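Local coordinates for regulatory protein YycH-like domain-containing protein (Eubacterium rectale, PDB 5COZ) that is of unknown function but, as a predicted lipoprotein with a domain resembling the regulatory protein YycH, may act at the cell surface, at residues K42-W52 / D295-L303. Sequence-based numbering, arbitrary orientation.
Sequences KLNIDSEINIW and DIEVSEISL
The indole of Trp-52 meets Ser-302 at its edge: NE1 donates to Ser-302 OG over 3.0 Å, with the hydroxyl in the ring plane, while the carbonyl oxygen of Leu-303 lies beside CD1 on the same rim. One face of the indole rests on Asn-50 CB, offset toward the rim; Ser-302 OG is also hydrogen-bonded to Glu-304 OE2. The amide of Asn-50 stands almost upright to the carboxylate of Glu-300, the planes 83° apart, and ND2 reaches OE2 of Glu-300 at 2.7 Å from above the carboxylate plane, with OE2 in the amide plane. Arg-227 forms a salt bridge to this same OE2, which should help keep this buried acid charged despite the nearby carboxylate of Glu-48. Strand pairing in a mixed sheet underlies these contacts: 43-50 runs parallel to 295-303, and a beta bulge between Ile-45 and Glu-48 sets Asp-46 and Ser-47 against Ser-299 and shifts the register by one; toward strand 314-330, Ser-299 and Glu-300 form a classic bulge, both facing Tyr-324. At the first bulge, Ser-47 OG, anti to its own N (chi1 -175°), turns to Glu-48 O, which Ile-301 N approaches from the opposite face of the carbonyl plane. A water lies within hydrogen-bonding distance of both Glu-48 OE1 and Glu-300 OE1, carboxylate oxygens 4.3 Å apart, while Arg-155 and Lys-186 hold Glu-48 by salt bridges. On the other side of the sheet, Leu-43 CD1 presses on Ile-296 CG2 at a tight 3.4 Å, and Ile-45 lies alongside Val-298 beneath helix 276-288; farther along, the CD1 methyls of Ile-49 and Ile-301 meet at 3.9 Å.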
ATOM      1  N   LYS A  42       9.724 -26.563   6.707  1.00  9.29           N
ATOM      2  CA  LYS A  42       8.364 -26.058   6.472  1.00  8.79           C
ATOM      3  C   LYS A  42       8.294 -24.541   6.668  1.00 10.90           C
ATOM      4  O   LYS A  42       7.208 -23.985   6.573  1.00 12.04           O
ATOM      5  CB  LYS A  42       7.369 -26.759   7.419  1.00 11.21           C
ATOM      6  CG  LYS A  42       7.230 -28.264   7.144  1.00 13.82           C
ATOM      7  CD  LYS A  42       6.112 -28.810   7.991  1.00 19.44           C
ATOM      8  CE  LYS A  42       5.967 -30.307   8.002  1.00 26.68           C
ATOM      9  NZ  LYS A  42       4.583 -30.725   8.350  1.00 48.52           N
ATOM     10  N   LEU A  43       9.442 -23.871   6.880  1.00  9.00           N
ATOM     11  CA  LEU A  43       9.483 -22.442   7.150  1.00  9.05           C
ATOM     12  C   LEU A  43      10.713 -21.819   6.544  1.00  9.92           C
ATOM     13  O   LEU A  43      11.851 -22.080   6.951  1.00  9.82           O
ATOM     14  CB  LEU A  43       9.430 -22.237   8.684  1.00  9.70           C
ATOM     15  CG  LEU A  43       9.456 -20.785   9.247  1.00 13.68           C
ATOM     16  CD1 LEU A  43       8.424 -19.903   8.655  1.00 15.29           C
ATOM     17  CD2 LEU A  43       9.273 -20.804  10.766  1.00 13.63           C
ATOM     18  N   ASN A  44      10.450 -20.953   5.573  1.00  9.02           N
ATOM     19  CA  ASN A  44      11.458 -20.261   4.815  0.50  9.37           C
ATOM     20  C   ASN A  44      11.326 -18.741   4.975  1.00 11.43           C
ATOM     21  O   ASN A  44      10.217 -18.236   5.207  1.00  9.30           O
ATOM     22  CB  ASN A  44      11.250 -20.661   3.364  0.50 11.42           C
ATOM     23  CG  ASN A  44      12.223 -20.080   2.409  0.50 19.48           C
ATOM     24  OD1 ASN A  44      13.411 -19.928   2.704  0.50 18.03           O
ATOM     25  ND2 ASN A  44      11.726 -19.751   1.242  0.50 14.15           N
ATOM     26  N   ILE A  45      12.420 -18.032   4.812  1.00  9.52           N
ATOM     27  CA  ILE A  45      12.417 -16.570   4.822  1.00  8.50           C
ATOM     28  C   ILE A  45      12.993 -16.109   3.491  1.00 11.42           C
ATOM     29  O   ILE A  45      14.113 -16.478   3.157  1.00 12.12           O
ATOM     30  CB  ILE A  45      13.229 -16.005   6.014  1.00 10.49           C
ATOM     31  CG1 ILE A  45      12.625 -16.495   7.367  1.00 11.76           C
ATOM     32  CG2 ILE A  45      13.272 -14.461   5.931  1.00 12.53           C
ATOM     33  CD1 ILE A  45      13.452 -16.129   8.552  1.00 16.82           C
ATOM     34  N   ASP A  46      12.251 -15.313   2.716  1.00  9.50           N
ATOM     35  CA  ASP A  46      12.767 -14.722   1.462  1.00 10.21           C
ATOM     36  C   ASP A  46      12.111 -13.364   1.408  1.00 11.49           C
ATOM     37  O   ASP A  46      11.066 -13.163   0.765  1.00 11.11           O
ATOM     38  CB  ASP A  46      12.449 -15.612   0.255  1.00 11.75           C
ATOM     39  CG  ASP A  46      13.130 -15.177  -1.023  1.00 23.07           C
ATOM     40  OD1 ASP A  46      13.807 -14.129  -1.012  1.00 21.31           O
ATOM     41  OD2 ASP A  46      12.984 -15.885  -2.039  1.00 31.57           O
ATOM     42  N   SER A  47      12.718 -12.437   2.142  1.00  9.47           N
ATOM     43  CA  SER A  47      12.042 -11.230   2.540  1.00  8.95           C
ATOM     44  C   SER A  47      12.710  -9.925   2.258  1.00 10.49           C
ATOM     45  O   SER A  47      13.909  -9.781   2.433  1.00  9.61           O
ATOM     46  CB  SER A  47      11.853 -11.340   4.055  1.00 10.03           C
ATOM     47  OG  SER A  47      11.101 -10.307   4.673  1.00 12.61           O
ATOM     48  N   GLU A  48      11.887  -8.939   1.898  1.00  8.59           N
ATOM     49  CA  GLU A  48      12.301  -7.553   1.842  1.00  8.77           C
ATOM     50  C   GLU A  48      12.338  -7.049   3.282  1.00 10.89           C
ATOM     51  O   GLU A  48      11.572  -7.529   4.136  1.00  9.86           O
ATOM     52  CB  GLU A  48      11.296  -6.715   1.038  1.00  9.81           C
ATOM     53  CG  GLU A  48      11.364  -6.934  -0.460  1.00 14.67           C
ATOM     54  CD  GLU A  48      10.545  -5.908  -1.217  1.00 19.46           C
ATOM     55  OE1 GLU A  48       9.297  -6.001  -1.165  1.00 17.39           O
ATOM     56  OE2 GLU A  48      11.144  -4.964  -1.784  1.00 16.29           O
ATOM     57  N   ILE A  49      13.223  -6.095   3.560  1.00  7.95           N
ATOM     58  CA  ILE A  49      13.301  -5.382   4.828  1.00  6.69           C
ATOM     59  C   ILE A  49      13.033  -3.933   4.499  1.00  8.67           C
ATOM     60  O   ILE A  49      13.763  -3.361   3.693  1.00  9.14           O
ATOM     61  CB  ILE A  49      14.670  -5.561   5.525  1.00  8.98           C
ATOM     62  CG1 ILE A  49      15.049  -7.062   5.698  1.00  9.64           C
ATOM     63  CG2 ILE A  49      14.725  -4.782   6.857  1.00 10.53           C
ATOM     64  CD1 ILE A  49      14.130  -7.849   6.656  1.00 13.14           C
ATOM     65  N   ASN A  50      11.969  -3.363   5.063  1.00  7.31           N
ATOM     66  CA  ASN A  50      11.602  -1.976   4.737  1.00  6.94           C
ATOM     67  C   ASN A  50      11.581  -1.092   5.948  1.00  8.41           C
ATOM     68  O   ASN A  50      10.704  -1.231   6.834  1.00  6.70           O
ATOM     69  CB  ASN A  50      10.223  -1.946   4.088  1.00  6.52           C
ATOM     70  CG  ASN A  50      10.235  -2.307   2.634  1.00 11.59           C
ATOM     71  OD1 ASN A  50      11.121  -1.867   1.890  1.00 10.29           O
ATOM     72  ND2 ASN A  50       9.197  -3.027   2.181  1.00  9.68           N
ATOM     73  N   ILE A  51      12.576  -0.177   6.028  1.00  6.91           N
ATOM     74  CA  ILE A  51      12.594   0.833   7.094  1.00  7.03           C
ATOM     75  C   ILE A  51      12.360   2.217   6.464  1.00  7.01           C
ATOM     76  O   ILE A  51      12.388   3.234   7.158  1.00  7.40           O
ATOM     77  CB  ILE A  51      13.824   0.761   8.045  1.00  9.81           C
ATOM     78  CG1 ILE A  51      15.178   0.826   7.313  1.00 10.81           C
ATOM     79  CG2 ILE A  51      13.713  -0.529   8.861  1.00 11.23           C
ATOM     80  CD1 ILE A  51      15.637   2.254   6.968  1.00 11.70           C
ATOM     81  N   TRP A  52      12.155   2.244   5.132  1.00  6.61           N
ATOM     82  CA  TRP A  52      11.680   3.434   4.414  1.00  6.69           C
ATOM     83  C   TRP A  52      12.640   4.597   4.657  1.00  8.65           C
ATOM     84  O   TRP A  52      13.848   4.394   4.519  1.00  8.89           O
ATOM     85  CB  TRP A  52      10.212   3.721   4.826  1.00  5.93           C
ATOM     86  CG  TRP A  52       9.343   2.496   4.690  1.00  5.65           C
ATOM     87  CD1 TRP A  52       8.947   1.649   5.691  1.00  7.74           C
ATOM     88  CD2 TRP A  52       8.772   1.979   3.475  1.00  5.42           C
ATOM     89  NE1 TRP A  52       8.155   0.637   5.173  1.00  6.90           N
ATOM     90  CE2 TRP A  52       8.048   0.809   3.813  1.00  6.74           C
ATOM     91  CE3 TRP A  52       8.874   2.344   2.121  1.00  6.33           C
ATOM     92  CZ2 TRP A  52       7.383   0.036   2.851  1.00  6.79           C
ATOM     93  CZ3 TRP A  52       8.194   1.592   1.168  1.00  7.82           C
ATOM     94  CH2 TRP A  52       7.493   0.433   1.530  1.00  7.69           C
ATOM     95  N   ASP A 295       2.944 -25.006   4.995  1.00  9.16           N
ATOM     96  CA  ASP A 295       4.291 -24.441   4.865  1.00  8.77           C
ATOM     97  C   ASP A 295       4.239 -22.930   4.805  1.00 11.31           C
ATOM     98  O   ASP A 295       3.278 -22.378   4.267  1.00  9.49           O
ATOM     99  CB  ASP A 295       4.933 -24.968   3.593  1.00  9.69           C
ATOM    100  CG  ASP A 295       5.068 -26.479   3.539  1.00 13.37           C
ATOM    101  OD1 ASP A 295       4.928 -27.143   4.609  1.00 15.42           O
ATOM    102  OD2 ASP A 295       5.331 -27.003   2.441  1.00 13.65           O
ATOM    103  N   ILE A 296       5.270 -22.267   5.334  1.00  8.20           N
ATOM    104  CA  ILE A 296       5.277 -20.816   5.426  1.00  7.74           C
ATOM    105  C   ILE A 296       6.500 -20.207   4.770  1.00 10.02           C
ATOM    106  O   ILE A 296       7.592 -20.763   4.874  1.00  9.13           O
ATOM    107  CB  ILE A 296       5.173 -20.394   6.930  1.00 10.62           C
ATOM    108  CG1 ILE A 296       3.754 -20.690   7.464  1.00 11.99           C
ATOM    109  CG2 ILE A 296       5.525 -18.884   7.131  1.00 11.83           C
ATOM    110  CD1 ILE A 296       3.610 -20.674   9.024  1.00 16.94           C
ATOM    111  N   GLU A 297       6.321 -19.021   4.153  1.00  7.51           N
ATOM    112  CA  GLU A 297       7.409 -18.228   3.607  1.00  7.66           C
ATOM    113  C   GLU A 297       7.204 -16.786   4.042  1.00  8.28           C
ATOM    114  O   GLU A 297       6.197 -16.175   3.674  1.00  8.28           O
ATOM    115  CB  GLU A 297       7.477 -18.337   2.084  1.00  8.97           C
ATOM    116  CG  GLU A 297       8.636 -17.532   1.518  1.00 11.74           C
ATOM    117  CD  GLU A 297       8.795 -17.748   0.032  1.00 20.03           C
ATOM    118  OE1 GLU A 297       9.103 -18.895  -0.359  1.00 21.95           O
ATOM    119  OE2 GLU A 297       8.489 -16.811  -0.738  1.00 19.60           O
ATOM    120  N   VAL A 298       8.159 -16.230   4.795  1.00  7.35           N
ATOM    121  CA  VAL A 298       8.118 -14.822   5.230  1.00  6.91           C
ATOM    122  C   VAL A 298       8.594 -13.970   4.054  1.00 10.85           C
ATOM    123  O   VAL A 298       9.663 -14.249   3.501  1.00  9.84           O
ATOM    124  CB  VAL A 298       8.992 -14.607   6.493  1.00  9.72           C
ATOM    125  CG1 VAL A 298       9.089 -13.104   6.842  1.00  9.15           C
ATOM    126  CG2 VAL A 298       8.422 -15.394   7.673  1.00 10.33           C
ATOM    127  N   SER A 299       7.807 -12.945   3.660  1.00  7.86           N
ATOM    128  CA  SER A 299       8.108 -12.162   2.467  1.00  6.67           C
ATOM    129  C   SER A 299       8.520 -10.706   2.730  1.00  7.85           C
ATOM    130  O   SER A 299       9.125 -10.088   1.849  1.00  7.80           O
ATOM    131  CB  SER A 299       6.896 -12.175   1.536  1.00 10.22           C
ATOM    132  OG  SER A 299       5.852 -11.354   2.050  1.00 13.30           O
ATOM    133  N   GLU A 300       8.119 -10.120   3.876  1.00  7.12           N
ATOM    134  CA  GLU A 300       8.478  -8.732   4.124  1.00  6.86           C
ATOM    135  C   GLU A 300       8.412  -8.419   5.614  1.00  7.65           C
ATOM    136  O   GLU A 300       7.497  -8.883   6.310  1.00  7.30           O
ATOM    137  CB  GLU A 300       7.516  -7.809   3.351  1.00  7.80           C
ATOM    138  CG  GLU A 300       7.790  -6.338   3.558  1.00  7.76           C
ATOM    139  CD  GLU A 300       6.892  -5.368   2.826  1.00 13.88           C
ATOM    140  OE1 GLU A 300       6.190  -5.765   1.870  1.00 14.96           O
ATOM    141  OE2 GLU A 300       6.947  -4.180   3.191  1.00 13.37           O
ATOM    142  N   ILE A 301       9.372  -7.603   6.091  1.00  6.45           N
ATOM    143  CA  ILE A 301       9.340  -7.057   7.439  1.00  5.78           C
ATOM    144  C   ILE A 301       9.390  -5.546   7.234  1.00  7.84           C
ATOM    145  O   ILE A 301      10.310  -5.052   6.566  1.00  7.51           O
ATOM    146  CB  ILE A 301      10.467  -7.574   8.341  1.00  8.49           C
ATOM    147  CG1 ILE A 301      10.437  -9.099   8.422  1.00  9.39           C
ATOM    148  CG2 ILE A 301      10.386  -6.905   9.746  1.00  8.37           C
ATOM    149  CD1 ILE A 301      11.755  -9.677   9.122  1.00 14.19           C
ATOM    150  N   SER A 302       8.425  -4.816   7.789  1.00  6.18           N
ATOM    151  CA  SER A 302       8.263  -3.405   7.475  1.00  5.36           C
ATOM    152  C   SER A 302       7.930  -2.583   8.694  1.00  6.22           C
ATOM    153  O   SER A 302       7.055  -2.957   9.472  1.00  6.48           O
ATOM    154  CB  SER A 302       7.122  -3.279   6.451  1.00  7.72           C
ATOM    155  OG  SER A 302       6.842  -1.931   6.094  1.00  7.76           O
ATOM    156  N   LEU A 303       8.589  -1.425   8.836  1.00  5.19           N
ATOM    157  CA  LEU A 303       8.317  -0.446   9.886  1.00  5.06           C
ATOM    158  C   LEU A 303       7.241   0.493   9.364  1.00  5.99           C
ATOM    159  O   LEU A 303       7.448   1.120   8.318  1.00  6.91           O
ATOM    160  CB  LEU A 303       9.601   0.325  10.251  1.00  5.33           C
ATOM    161  CG  LEU A 303       9.427   1.499  11.191  1.00  7.11           C
ATOM    162  CD1 LEU A 303       8.868   1.025  12.566  1.00  8.25           C
ATOM    163  CD2 LEU A 303      10.796   2.219  11.358  1.00  7.10           C
TER
HETATM  164  O   HOH W   1       8.697 -14.146  -0.289  1.00 13.79           O
HETATM  165  O   HOH W   2      10.373 -16.447  -2.854  1.00 26.34           O
HETATM  166  O   HOH W   3       8.599  -9.042  -0.873  1.00 32.55           O
HETATM  167  O   HOH W   4       6.943  -7.033  -0.315  1.00 39.82           O